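Local coordinates for protein aspartate aminotransferase (Leishmania major, PDB 4H51) that probably catalyses the reversible transfer of an amino group between L-aspartate and 2-oxoglutarate, with pyridoxal 5'-phosphate as its cofactor, at residues 33-38 with 48-53; 195-200 with 245-250; 343-348 with 359-364; 365-370 with 390-395. All coordinates share one frame; numbering follows the deposited sequence.

Contact 1 of 4, residues 33-38 with 48-53; sequences FDLAKR and NLVIGA
I51 reaches from the loop 48-53 to helix 31-41 through one branch of its side chain. Its CB points at the helix, and CG1 leaves anti to the carbonyl carbon (chi1 -71°), passing A36 CB at 3.8 Å. A nearly extended chi2 of 168° then carries the tip onward, so that I51 CD1 lies 3.6 Å from A36 CB and at the same time above the ring of F33. That methyl stands 4.3 Å from the F33 centroid, almost on the ring normal, a CH-pi contact over the centre of the face. V50, one residue earlier, uses both methyls. Its CG2 lies 3.7 Å from CG of L35, whose side chain it crosses obliquely, and its CG1 sits 3.7 Å from the backbone N of A36. At A36, which has only a methyl, the backbones approach to 5.4 Å between its CA and that of V50. Beside the apolar residues, N48 OD1 takes a weak hydrogen bond from V50 N, and G52 is the centre of an inverse gamma turn. Y83 and L84 of the second subunit pack on I51 and F33, so this helix-on-loop packing, just ahead of a GAYR sequence also found in eukaryotic aspartate aminotransferases, borders the dimer interface.

Contact 2 of 4, residues 195-200 with 245-250; sequences LHQCAH and YAARLF
The HQCAHNPTG sequence, whose NPTG part recurs in class I aminotransferases, begins here, as strand 192-196 of the large cofactor-binding domain runs out into its loop, and Q197 makes the main bridge to helix 245-252. Its CG is anti to the backbone N (chi1 -153°), and a bend at chi2 (-78°) turns the amide towards the first turn of the helix. OE1 accepts A247 N at 2.9 Å, nearly straight at 173°, with the donor in the carbonyl plane on a lone pair. NE2 is bonded to the carbonyl of D243, so the amide is gripped at both ends and its orientation is fixed. Q197 CG also packs 4.0 Å from A247 CB. The backbone takes part through a water that lies 2.9 Å from Q197 O, to which it can donate, and accepts from A246 N at 3.0 Å. The side-chain oxygen, set against an N-H of the first turn, probably also gains from the helix dipole. Further along, L195 CD1 meets F250 CE2 at 4.0 Å, the side chains crossing at about a right angle. L195 is hydrogen-bonded through its backbone to strand 225-230, whose F228 meets F250 edge-to-face, while helix 209-221 packs against A246 and F250.

Contact 3 of 4, residues 343-348 with 359-364; sequences TVYDEL and HVINQI
Residues 343-348, near the end of the long helix 320-350, meet residues 359-364 through side chains, with no hydrogen bond between the two segments. The aromatic part of the contact belongs to Y345 and I361. I361 CG1 takes the crowded position between backbone N and carbonyl carbon (chi1 48°), and from there an extended chi2 of 171° lays CD1 over one face of the tyrosine ring. This methyl lies 3.6 Å from the Y345 centroid, displaced toward the rim, where it comes to 3.4 Å from CE2, a close CH-pi contact. The other branch, CG2, lies against the root of the side chain, 3.6 Å from Y345 CB. Aliphatic packing gathers round V360, whose two methyls divide the partners. CG1 faces V344 CB at 4.1 Å and Y345 CB at 4.2 Å, and CG2 meets L348 CD1 at 4.0 Å; V344 and V360 cross at about a right angle. Polar bonds flank the segments: Y345 OH bonds to the carboxylate of E358, just ahead of the short helix, and the guanidinium of R341, earlier on the same long helix, to V360 O. The contact between the segments is thus apolar, supplemented by these two bonds, and the tyrosine ring is held by a methyl on its face and a hydrogen bond at its hydroxyl.

Contact 4 of 4, residues 365-370 with 390-395; sequences GMFSFL and SGRANM
Strands 367-369 and 392-394 form a two-stranded antiparallel sheet in which S368 and A393 are the hydrogen-bonded pair: S368 N gives to A393 O at 3.0 Å, and A393 N to S368 O at 2.9 Å. The next bond on one side, from L370 N to G391 O, has its donor above the carbonyl plane; on the other, M395 N reaches M366 O at 2.7 Å in a bent bond. The non-hydrogen-bonded pairs F367-N394 and F369-R392 put their side chains on one face. There R392 sends CG anti to its backbone N (chi1 -163°), stays extended through chi2, then bends at chi3 (75°), folding the guanidinium flat onto F367. The planes are 20° apart with centres 3.8 Å apart, and R392 NE lies 3.0 Å from F367 CE1. M366 CB covers the opposite face of the ring. F369, its chi1 away from a staggered value, places its ring over the S390 carbonyl, CE1 coming 3.4 Å from S390 O. On the other face M395, bent at chi2 and chi3, curls SD to within 3.5 Å of S368 CB, and L370 packs on A393. R392 NH1 bonds to N201 OD1 and NH2 to V50 O. Carbonyl-type oxygens and an aromatic face thus position the cationic group, consistent with relatives, where the corresponding arginine receives the substrate alpha-carboxylate.

The four contacts follow one another along the chain, none nested in or crossing another. Contact 1 closes a short N-terminal loop between helix 31-41 and the segment after strand 47-48. Contact 2 closes a longer one, tying strand 192-196 of the main mixed sheet to helix 245-252. Contact 3 brings helix 359-362 back against the end of helix 320-350, and contact 4 then pairs the next strand with 392-394. Contact 4 is the meeting point: N394 binds the backbone of L49 and A53 from contact 1, H359 and Q363 of contact 3 bond to the L370 and F369 backbone, and A199 of contact 2 packs on G365.

Contact 1 of 4, residues 33-38 with 48-53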
loop_
_atom_site.group_PDB
_atom_site.type_symbol
_atom_site.label_atom_id
_atom_site.label_comp_id
_atom_site.label_asym_id
_atom_site.label_seq_id
_atom_site.Cartn_x
_atom_site.Cartn_y
_atom_site.Cartn_z
ATOM N N PHE B 33 -1.992 14.854 10.992
ATOM C CA PHE B 33 -0.580 14.406 11.180
ATOM C C PHE B 33 0.350 15.583 11.569
ATOM O O PHE B 33 1.307 15.388 12.373
ATOM C CB PHE B 33 -0.029 13.617 9.967
ATOM C CG PHE B 33 -0.343 12.139 10.005
ATOM C CD1 PHE B 33 -1.677 11.680 9.977
ATOM C CD2 PHE B 33 0.680 11.184 10.072
ATOM C CE1 PHE B 33 -1.969 10.316 10.009
ATOM C CE2 PHE B 33 0.384 9.818 10.095
ATOM C CZ PHE B 33 -0.944 9.391 10.074
ATOM N N ASP B 34 0.062 16.787 11.048
ATOM C CA ASP B 34 0.854 17.962 11.416
ATOM C C ASP B 34 0.669 18.348 12.884
ATOM O O ASP B 34 1.673 18.541 13.580
ATOM C CB ASP B 34 0.561 19.161 10.499
ATOM C CG ASP B 34 1.839 19.860 10.007
ATOM O OD1 ASP B 34 2.829 19.134 9.748
ATOM O OD2 ASP B 34 1.848 21.118 9.872
ATOM N N LEU B 35 -0.584 18.441 13.376
ATOM C CA LEU B 35 -0.856 18.823 14.812
ATOM C C LEU B 35 -0.341 17.755 15.767
ATOM O O LEU B 35 0.201 18.080 16.805
ATOM C CB LEU B 35 -2.355 19.154 15.050
ATOM C CG LEU B 35 -2.897 19.632 16.424
ATOM C CD1 LEU B 35 -2.495 21.031 16.811
ATOM C CD2 LEU B 35 -4.431 19.513 16.443
ATOM N N ALA B 36 -0.410 16.488 15.351
ATOM C CA ALA B 36 0.179 15.360 16.076
ATOM C C ALA B 36 1.712 15.546 16.236
ATOM O O ALA B 36 2.263 15.292 17.317
ATOM C CB ALA B 36 -0.133 14.033 15.372
ATOM N N LYS B 37 2.373 16.014 15.171
ATOM C CA LYS B 37 3.828 16.275 15.202
ATOM C C LYS B 37 4.132 17.413 16.186
ATOM O O LYS B 37 5.064 17.299 17.021
ATOM C CB LYS B 37 4.364 16.581 13.787
ATOM N N ARG B 38 3.359 18.496 16.134
ATOM C CA ARG B 38 3.565 19.586 17.120
ATOM C C ARG B 38 3.366 19.082 18.558
ATOM O O ARG B 38 4.220 19.267 19.433
ATOM C CB ARG B 38 2.605 20.736 16.878
ATOM C CG ARG B 38 2.599 21.767 18.009
ATOM C CD ARG B 38 1.538 22.810 17.735
ATOM N NE ARG B 38 1.357 23.750 18.846
ATOM C CZ ARG B 38 0.430 24.707 18.863
ATOM N NH1 ARG B 38 -0.418 24.838 17.843
ATOM N NH2 ARG B 38 0.307 25.526 19.900
ATOM N N ASN B 48 -1.531 15.039 24.625
ATOM C CA ASN B 48 -1.474 14.898 23.215
ATOM C C ASN B 48 -2.700 14.063 22.822
ATOM O O ASN B 48 -2.648 12.832 22.857
ATOM C CB ASN B 48 -0.157 14.272 22.772
ATOM C CG ASN B 48 -0.104 14.022 21.283
ATOM O OD1 ASN B 48 -1.064 14.292 20.569
ATOM N ND2 ASN B 48 1.011 13.480 20.810
ATOM N N LEU B 49 -3.786 14.742 22.456
ATOM C CA LEU B 49 -5.017 14.056 22.092
ATOM C C LEU B 49 -5.422 14.202 20.615
ATOM O O LEU B 49 -6.626 14.212 20.302
ATOM C CB LEU B 49 -6.165 14.561 22.983
ATOM C CG LEU B 49 -5.829 14.681 24.477
ATOM C CD1 LEU B 49 -6.994 15.315 25.225
ATOM C CD2 LEU B 49 -5.458 13.296 25.018
ATOM N N VAL B 50 -4.434 14.257 19.724
ATOM C CA VAL B 50 -4.706 14.507 18.277
ATOM C C VAL B 50 -5.100 13.277 17.511
ATOM O O VAL B 50 -6.310 13.112 17.246
ATOM C CB VAL B 50 -3.549 15.208 17.561
ATOM C CG1 VAL B 50 -3.938 15.484 16.100
ATOM C CG2 VAL B 50 -3.174 16.488 18.313
ATOM N N ILE B 51 -4.154 12.399 17.150
ATOM C CA ILE B 51 -4.484 11.174 16.422
ATOM C C ILE B 51 -5.263 10.186 17.232
ATOM O O ILE B 51 -4.971 9.983 18.409
ATOM C CB ILE B 51 -3.210 10.427 15.850
ATOM C CG1 ILE B 51 -2.625 11.213 14.702
ATOM C CG2 ILE B 51 -3.550 9.024 15.348
ATOM C CD1 ILE B 51 -1.248 10.735 14.285
ATOM N N GLY B 52 -6.248 9.566 16.594
ATOM C CA GLY B 52 -6.994 8.471 17.157
ATOM C C GLY B 52 -6.191 7.172 17.302
ATOM O O GLY B 52 -6.446 6.198 16.569
ATOM N N ALA B 53 -5.257 7.142 18.255
ATOM C CA ALA B 53 -4.470 5.958 18.557
ATOM C C ALA B 53 -4.603 5.670 20.072
ATOM O O ALA B 53 -4.554 6.585 20.874
ATOM C CB ALA B 53 -3.014 6.171 18.163
#

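Contact 2 of 4, residues 195-200 with 245-250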
loop_
_atom_site.group_PDB
_atom_site.type_symbol
_atom_site.label_atom_id
_atom_site.label_comp_id
_atom_site.label_asym_id
_atom_site.label_seq_id
_atom_site.Cartn_x
_atom_site.Cartn_y
_atom_site.Cartn_z
ATOM N N LEU B 195 -20.930 5.512 4.889
ATOM C CA LEU B 195 -21.418 5.424 6.261
ATOM C C LEU B 195 -20.390 4.861 7.225
ATOM O O LEU B 195 -19.748 3.884 6.939
ATOM C CB LEU B 195 -22.636 4.539 6.279
ATOM C CG LEU B 195 -23.765 4.943 5.295
ATOM C CD1 LEU B 195 -24.845 3.899 5.423
ATOM C CD2 LEU B 195 -24.307 6.378 5.602
ATOM N N HIS B 196 -20.250 5.479 8.404
ATOM C CA HIS B 196 -19.404 4.935 9.440
ATOM C C HIS B 196 -20.162 3.850 10.122
ATOM O O HIS B 196 -21.249 4.111 10.691
ATOM C CB HIS B 196 -19.047 6.006 10.473
ATOM C CG HIS B 196 -18.298 7.203 9.909
ATOM N ND1 HIS B 196 -17.068 7.567 10.350
ATOM C CD2 HIS B 196 -18.628 8.095 8.915
ATOM C CE1 HIS B 196 -16.673 8.679 9.686
ATOM N NE2 HIS B 196 -17.610 8.992 8.800
ATOM N N GLN B 197 -19.567 2.648 10.112
ATOM C CA GLN B 197 -20.209 1.442 10.595
ATOM C C GLN B 197 -20.502 1.511 12.103
ATOM O O GLN B 197 -21.582 1.107 12.542
ATOM C CB GLN B 197 -19.354 0.217 10.217
ATOM C CG GLN B 197 -20.129 -1.071 10.067
ATOM C CD GLN B 197 -20.506 -1.731 11.388
ATOM O OE1 GLN B 197 -21.557 -2.348 11.503
ATOM N NE2 GLN B 197 -19.624 -1.674 12.333
ATOM N N CYS B 198 -19.560 2.068 12.863
ATOM C CA CYS B 198 -19.757 2.396 14.274
ATOM C C CYS B 198 -18.641 3.370 14.665
ATOM O O CYS B 198 -17.679 3.550 13.914
ATOM C CB CYS B 198 -19.767 1.122 15.143
ATOM S SG CYS B 198 -18.145 0.365 15.344
ATOM N N ALA B 199 -18.729 3.964 15.844
ATOM C CA ALA B 199 -17.666 4.849 16.366
ATOM C C ALA B 199 -17.343 5.958 15.375
ATOM O O ALA B 199 -16.247 6.100 14.875
ATOM C CB ALA B 199 -16.412 4.070 16.767
ATOM N N HIS B 200 -18.368 6.740 15.059
ATOM C CA HIS B 200 -18.217 7.850 14.142
ATOM C C HIS B 200 -17.024 8.696 14.444
ATOM O O HIS B 200 -16.781 9.074 15.615
ATOM C CB HIS B 200 -19.486 8.718 14.172
ATOM C CG HIS B 200 -19.524 9.723 13.057
ATOM N ND1 HIS B 200 -19.172 10.999 13.217
ATOM C CD2 HIS B 200 -19.831 9.561 11.709
ATOM C CE1 HIS B 200 -19.240 11.639 12.027
ATOM N NE2 HIS B 200 -19.652 10.761 11.105
ATOM N N TYR B 245 -23.599 -4.495 14.280
ATOM C CA TYR B 245 -25.028 -4.511 14.032
ATOM C C TYR B 245 -25.397 -3.904 12.682
ATOM O O TYR B 245 -26.175 -4.466 11.921
ATOM C CB TYR B 245 -25.778 -3.768 15.159
ATOM C CG TYR B 245 -27.268 -3.832 14.986
ATOM C CD1 TYR B 245 -27.984 -4.936 15.472
ATOM C CD2 TYR B 245 -27.984 -2.835 14.321
ATOM C CE1 TYR B 245 -29.349 -5.022 15.320
ATOM C CE2 TYR B 245 -29.359 -2.927 14.159
ATOM C CZ TYR B 245 -30.035 -4.048 14.644
ATOM O OH TYR B 245 -31.413 -4.184 14.520
ATOM N N ALA B 246 -24.815 -2.756 12.357
ATOM C CA ALA B 246 -25.260 -2.030 11.183
ATOM C C ALA B 246 -24.966 -2.819 9.912
ATOM O O ALA B 246 -25.843 -3.050 9.086
ATOM C CB ALA B 246 -24.662 -0.614 11.150
ATOM N N ALA B 247 -23.712 -3.221 9.727
ATOM C CA ALA B 247 -23.336 -4.036 8.576
ATOM C C ALA B 247 -24.148 -5.316 8.533
ATOM O O ALA B 247 -24.584 -5.735 7.458
ATOM C CB ALA B 247 -21.834 -4.384 8.638
ATOM N N ARG B 248 -24.351 -5.979 9.680
ATOM C CA ARG B 248 -25.117 -7.256 9.676
ATOM C C ARG B 248 -26.580 -7.071 9.336
ATOM O O ARG B 248 -27.159 -7.888 8.611
ATOM C CB ARG B 248 -24.980 -8.066 10.994
ATOM C CG ARG B 248 -23.569 -8.521 11.259
ATOM C CD ARG B 248 -23.409 -9.259 12.555
ATOM N NE ARG B 248 -21.986 -9.591 12.771
ATOM C CZ ARG B 248 -21.533 -10.136 13.882
ATOM N NH1 ARG B 248 -22.376 -10.455 14.842
ATOM N NH2 ARG B 248 -20.245 -10.386 14.003
ATOM N N LEU B 249 -27.167 -5.980 9.814
ATOM C CA LEU B 249 -28.561 -5.618 9.447
ATOM C C LEU B 249 -28.702 -5.308 7.988
ATOM O O LEU B 249 -29.638 -5.779 7.345
ATOM C CB LEU B 249 -29.020 -4.371 10.214
ATOM C CG LEU B 249 -30.388 -3.728 9.891
ATOM C CD1 LEU B 249 -31.589 -4.580 10.298
ATOM C CD2 LEU B 249 -30.414 -2.379 10.590
ATOM N N PHE B 250 -27.790 -4.487 7.438
ATOM C CA PHE B 250 -27.863 -4.167 6.016
ATOM C C PHE B 250 -27.738 -5.438 5.154
ATOM O O PHE B 250 -28.432 -5.581 4.148
ATOM C CB PHE B 250 -26.826 -3.091 5.624
ATOM C CG PHE B 250 -27.192 -1.664 6.029
ATOM C CD1 PHE B 250 -27.728 -1.361 7.273
ATOM C CD2 PHE B 250 -26.926 -0.609 5.186
ATOM C CE1 PHE B 250 -28.006 -0.075 7.648
ATOM C CE2 PHE B 250 -27.226 0.703 5.546
ATOM C CZ PHE B 250 -27.783 0.963 6.781
HETATM O O HOH W 1 -22.972 -0.995 13.909
#

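Contact 3 of 4, residues 343-348 with 359-364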
loop_
_atom_site.group_PDB
_atom_site.type_symbol
_atom_site.label_atom_id
_atom_site.label_comp_id
_atom_site.label_asym_id
_atom_site.label_seq_id
_atom_site.Cartn_x
_atom_site.Cartn_y
_atom_site.Cartn_z
ATOM N N THR B 343 -14.287 10.277 33.866
ATOM C CA THR B 343 -13.439 11.167 34.628
ATOM C C THR B 343 -13.545 12.630 34.185
ATOM O O THR B 343 -13.576 13.559 35.016
ATOM C CB THR B 343 -11.972 10.737 34.526
ATOM O OG1 THR B 343 -11.834 9.388 35.012
ATOM C CG2 THR B 343 -11.113 11.633 35.319
ATOM N N VAL B 344 -13.534 12.851 32.871
ATOM C CA VAL B 344 -13.675 14.206 32.323
ATOM C C VAL B 344 -15.033 14.772 32.713
ATOM O O VAL B 344 -15.125 15.914 33.216
ATOM C CB VAL B 344 -13.549 14.201 30.761
ATOM C CG1 VAL B 344 -13.796 15.589 30.200
ATOM C CG2 VAL B 344 -12.181 13.648 30.360
ATOM N N TYR B 345 -16.067 13.970 32.490
ATOM C CA TYR B 345 -17.442 14.375 32.716
ATOM C C TYR B 345 -17.699 14.704 34.183
ATOM O O TYR B 345 -18.280 15.737 34.459
ATOM C CB TYR B 345 -18.405 13.319 32.210
ATOM C CG TYR B 345 -19.855 13.569 32.537
ATOM C CD1 TYR B 345 -20.584 14.561 31.887
ATOM C CD2 TYR B 345 -20.512 12.788 33.496
ATOM C CE1 TYR B 345 -21.921 14.781 32.192
ATOM C CE2 TYR B 345 -21.838 13.013 33.823
ATOM C CZ TYR B 345 -22.542 13.995 33.153
ATOM O OH TYR B 345 -23.865 14.217 33.473
ATOM N N ASP B 346 -17.217 13.871 35.106
ATOM C CA ASP B 346 -17.459 14.121 36.544
ATOM C C ASP B 346 -16.789 15.398 36.985
ATOM O O ASP B 346 -17.275 16.096 37.879
ATOM C CB ASP B 346 -17.013 12.932 37.422
ATOM C CG ASP B 346 -17.941 11.751 37.315
ATOM O OD1 ASP B 346 -19.127 11.928 36.971
ATOM O OD2 ASP B 346 -17.494 10.608 37.544
ATOM N N GLU B 347 -15.666 15.714 36.351
ATOM C CA GLU B 347 -14.935 16.912 36.669
ATOM C C GLU B 347 -15.612 18.140 36.075
ATOM O O GLU B 347 -15.655 19.186 36.726
ATOM C CB GLU B 347 -13.494 16.795 36.196
ATOM C CG GLU B 347 -12.560 17.924 36.562
ATOM C CD GLU B 347 -12.308 18.073 38.071
ATOM O OE1 GLU B 347 -12.925 17.340 38.882
ATOM O OE2 GLU B 347 -11.498 18.951 38.430
ATOM N N LEU B 348 -16.131 18.033 34.850
ATOM C CA LEU B 348 -16.930 19.137 34.293
ATOM C C LEU B 348 -18.141 19.447 35.191
ATOM O O LEU B 348 -18.485 20.604 35.356
ATOM C CB LEU B 348 -17.409 18.829 32.889
ATOM C CG LEU B 348 -16.302 18.738 31.853
ATOM C CD1 LEU B 348 -16.823 18.095 30.543
ATOM C CD2 LEU B 348 -15.696 20.108 31.612
ATOM N N HIS B 359 -22.670 14.704 26.460
ATOM C CA HIS B 359 -22.088 14.147 25.248
ATOM C C HIS B 359 -20.761 13.459 25.494
ATOM O O HIS B 359 -20.417 12.516 24.764
ATOM C CB HIS B 359 -21.988 15.169 24.127
ATOM C CG HIS B 359 -21.258 16.442 24.489
ATOM N ND1 HIS B 359 -21.787 17.384 25.299
ATOM C CD2 HIS B 359 -20.038 16.955 24.038
ATOM C CE1 HIS B 359 -20.926 18.404 25.405
ATOM N NE2 HIS B 359 -19.857 18.143 24.618
ATOM N N VAL B 360 -20.009 13.943 26.481
ATOM C CA VAL B 360 -18.719 13.383 26.831
ATOM C C VAL B 360 -18.834 11.897 27.174
ATOM O O VAL B 360 -18.043 11.080 26.696
ATOM C CB VAL B 360 -18.048 14.142 27.984
ATOM C CG1 VAL B 360 -16.740 13.479 28.362
ATOM C CG2 VAL B 360 -17.829 15.615 27.629
ATOM N N ILE B 361 -19.829 11.549 27.990
ATOM C CA ILE B 361 -20.051 10.145 28.348
ATOM C C ILE B 361 -20.947 9.403 27.355
ATOM O O ILE B 361 -20.881 8.177 27.258
ATOM C CB ILE B 361 -20.566 9.977 29.811
ATOM C CG1 ILE B 361 -21.724 10.931 30.129
ATOM C CG2 ILE B 361 -19.465 10.223 30.818
ATOM C CD1 ILE B 361 -22.382 10.636 31.471
ATOM N N ASN B 362 -21.805 10.102 26.614
ATOM C CA ASN B 362 -22.673 9.436 25.665
ATOM C C ASN B 362 -22.019 9.151 24.312
ATOM O O ASN B 362 -22.422 8.237 23.601
ATOM C CB ASN B 362 -23.990 10.210 25.438
ATOM C CG ASN B 362 -24.815 10.366 26.705
ATOM O OD1 ASN B 362 -24.769 9.531 27.605
ATOM N ND2 ASN B 362 -25.539 11.482 26.811
ATOM N N GLN B 363 -21.024 9.947 23.917
ATOM C CA GLN B 363 -20.310 9.672 22.701
ATOM C C GLN B 363 -19.485 8.392 22.924
ATOM O O GLN B 363 -19.115 8.072 24.057
ATOM C CB GLN B 363 -19.438 10.878 22.277
ATOM C CG GLN B 363 -20.269 12.004 21.665
ATOM C CD GLN B 363 -19.520 13.315 21.558
ATOM O OE1 GLN B 363 -18.378 13.371 21.919
ATOM N NE2 GLN B 363 -20.161 14.362 21.023
ATOM N N ILE B 364 -19.242 7.662 21.858
ATOM C CA ILE B 364 -18.575 6.376 21.931
ATOM C C ILE B 364 -17.383 6.320 20.973
ATOM O O ILE B 364 -17.266 7.162 20.029
ATOM C CB ILE B 364 -19.568 5.192 21.720
ATOM C CG1 ILE B 364 -20.302 5.245 20.384
ATOM C CG2 ILE B 364 -20.644 5.161 22.803
ATOM C CD1 ILE B 364 -21.540 4.354 20.403
#

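Contact 4 of 4, residues 365-370 with 390-395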
loop_
_atom_site.group_PDB
_atom_site.type_symbol
_atom_site.label_atom_id
_atom_site.label_comp_id
_atom_site.label_asym_id
_atom_site.label_seq_id
_atom_site.Cartn_x
_atom_site.Cartn_y
_atom_site.Cartn_z
ATOM N N GLY B 365 -16.508 5.347 21.202
ATOM C CA GLY B 365 -15.346 5.125 20.374
ATOM C C GLY B 365 -14.179 5.910 20.922
ATOM O O GLY B 365 -14.127 6.183 22.112
ATOM N N MET B 366 -13.234 6.245 20.086
ATOM C CA MET B 366 -12.029 6.921 20.565
ATOM C C MET B 366 -12.226 8.402 20.861
ATOM O O MET B 366 -11.600 8.939 21.785
ATOM C CB MET B 366 -10.932 6.799 19.543
ATOM C CG MET B 366 -10.175 5.504 19.749
ATOM S SD MET B 366 -8.473 5.714 19.246
ATOM C CE MET B 366 -8.093 4.019 19.740
ATOM N N PHE B 367 -13.110 9.042 20.106
ATOM C CA PHE B 367 -13.219 10.500 20.174
ATOM C C PHE B 367 -14.393 11.068 21.007
ATOM O O PHE B 367 -15.415 10.383 21.301
ATOM C CB PHE B 367 -13.293 11.029 18.767
ATOM C CG PHE B 367 -12.131 10.633 17.899
ATOM C CD1 PHE B 367 -10.864 11.172 18.108
ATOM C CD2 PHE B 367 -12.306 9.767 16.832
ATOM C CE1 PHE B 367 -9.795 10.844 17.275
ATOM C CE2 PHE B 367 -11.240 9.434 15.995
ATOM C CZ PHE B 367 -9.986 9.963 16.204
ATOM N N SER B 368 -14.203 12.334 21.396
ATOM C CA SER B 368 -15.264 13.236 21.840
ATOM C C SER B 368 -15.195 14.437 20.859
ATOM O O SER B 368 -14.101 14.927 20.539
ATOM C CB SER B 368 -14.966 13.627 23.279
ATOM O OG SER B 368 -15.970 14.369 23.971
ATOM N N PHE B 369 -16.337 14.853 20.316
ATOM C CA PHE B 369 -16.483 16.145 19.683
ATOM C C PHE B 369 -17.027 17.072 20.791
ATOM O O PHE B 369 -18.188 16.957 21.163
ATOM C CB PHE B 369 -17.480 16.006 18.525
ATOM C CG PHE B 369 -17.115 16.758 17.292
ATOM C CD1 PHE B 369 -15.827 16.722 16.800
ATOM C CD2 PHE B 369 -18.070 17.435 16.561
ATOM C CE1 PHE B 369 -15.477 17.394 15.657
ATOM C CE2 PHE B 369 -17.722 18.116 15.426
ATOM C CZ PHE B 369 -16.432 18.095 14.960
ATOM N N LEU B 370 -16.181 17.940 21.349
ATOM C CA LEU B 370 -16.491 18.571 22.629
ATOM C C LEU B 370 -17.456 19.751 22.496
ATOM O O LEU B 370 -18.079 20.107 23.457
ATOM C CB LEU B 370 -15.211 19.051 23.332
ATOM C CG LEU B 370 -14.244 17.939 23.707
ATOM C CD1 LEU B 370 -12.875 18.478 24.121
ATOM C CD2 LEU B 370 -14.872 17.113 24.829
ATOM N N SER B 390 -11.537 21.731 15.476
ATOM C CA SER B 390 -12.985 21.401 15.445
ATOM C C SER B 390 -13.554 20.828 16.757
ATOM O O SER B 390 -14.746 20.505 16.859
ATOM C CB SER B 390 -13.251 20.425 14.303
ATOM O OG SER B 390 -12.478 19.226 14.442
ATOM N N GLY B 391 -12.692 20.700 17.750
ATOM C CA GLY B 391 -13.069 20.227 19.069
ATOM C C GLY B 391 -12.984 18.723 19.260
ATOM O O GLY B 391 -13.529 18.199 20.214
ATOM N N ARG B 392 -12.291 18.024 18.370
ATOM C CA ARG B 392 -12.095 16.584 18.515
ATOM C C ARG B 392 -10.976 16.232 19.460
ATOM O O ARG B 392 -9.853 16.730 19.307
ATOM C CB ARG B 392 -11.778 15.916 17.153
ATOM C CG ARG B 392 -11.979 14.416 17.235
ATOM C CD ARG B 392 -11.554 13.638 15.988
ATOM N NE ARG B 392 -10.098 13.516 15.881
ATOM C CZ ARG B 392 -9.443 12.978 14.840
ATOM N NH1 ARG B 392 -10.118 12.516 13.800
ATOM N NH2 ARG B 392 -8.100 12.905 14.849
ATOM N N ALA B 393 -11.256 15.326 20.390
ATOM C CA ALA B 393 -10.300 14.894 21.391
ATOM C C ALA B 393 -10.239 13.390 21.345
ATOM O O ALA B 393 -11.276 12.751 21.376
ATOM C CB ALA B 393 -10.738 15.346 22.807
ATOM N N ASN B 394 -9.031 12.830 21.266
ATOM C CA ASN B 394 -8.816 11.402 21.441
ATOM C C ASN B 394 -8.892 11.074 22.903
ATOM O O ASN B 394 -7.948 11.245 23.624
ATOM C CB ASN B 394 -7.456 10.989 20.871
ATOM C CG ASN B 394 -7.135 9.560 21.145
ATOM O OD1 ASN B 394 -8.042 8.752 21.347
ATOM N ND2 ASN B 394 -5.828 9.237 21.235
ATOM N N MET B 395 -10.034 10.552 23.335
ATOM C CA MET B 395 -10.238 10.218 24.714
ATOM C C MET B 395 -9.432 9.011 25.104
ATOM O O MET B 395 -9.072 8.851 26.258
ATOM C CB MET B 395 -11.729 9.985 25.030
ATOM C CG MET B 395 -12.659 11.087 24.553
ATOM S SD MET B 395 -12.402 12.684 25.391
ATOM C CE MET B 395 -13.080 12.400 27.025
#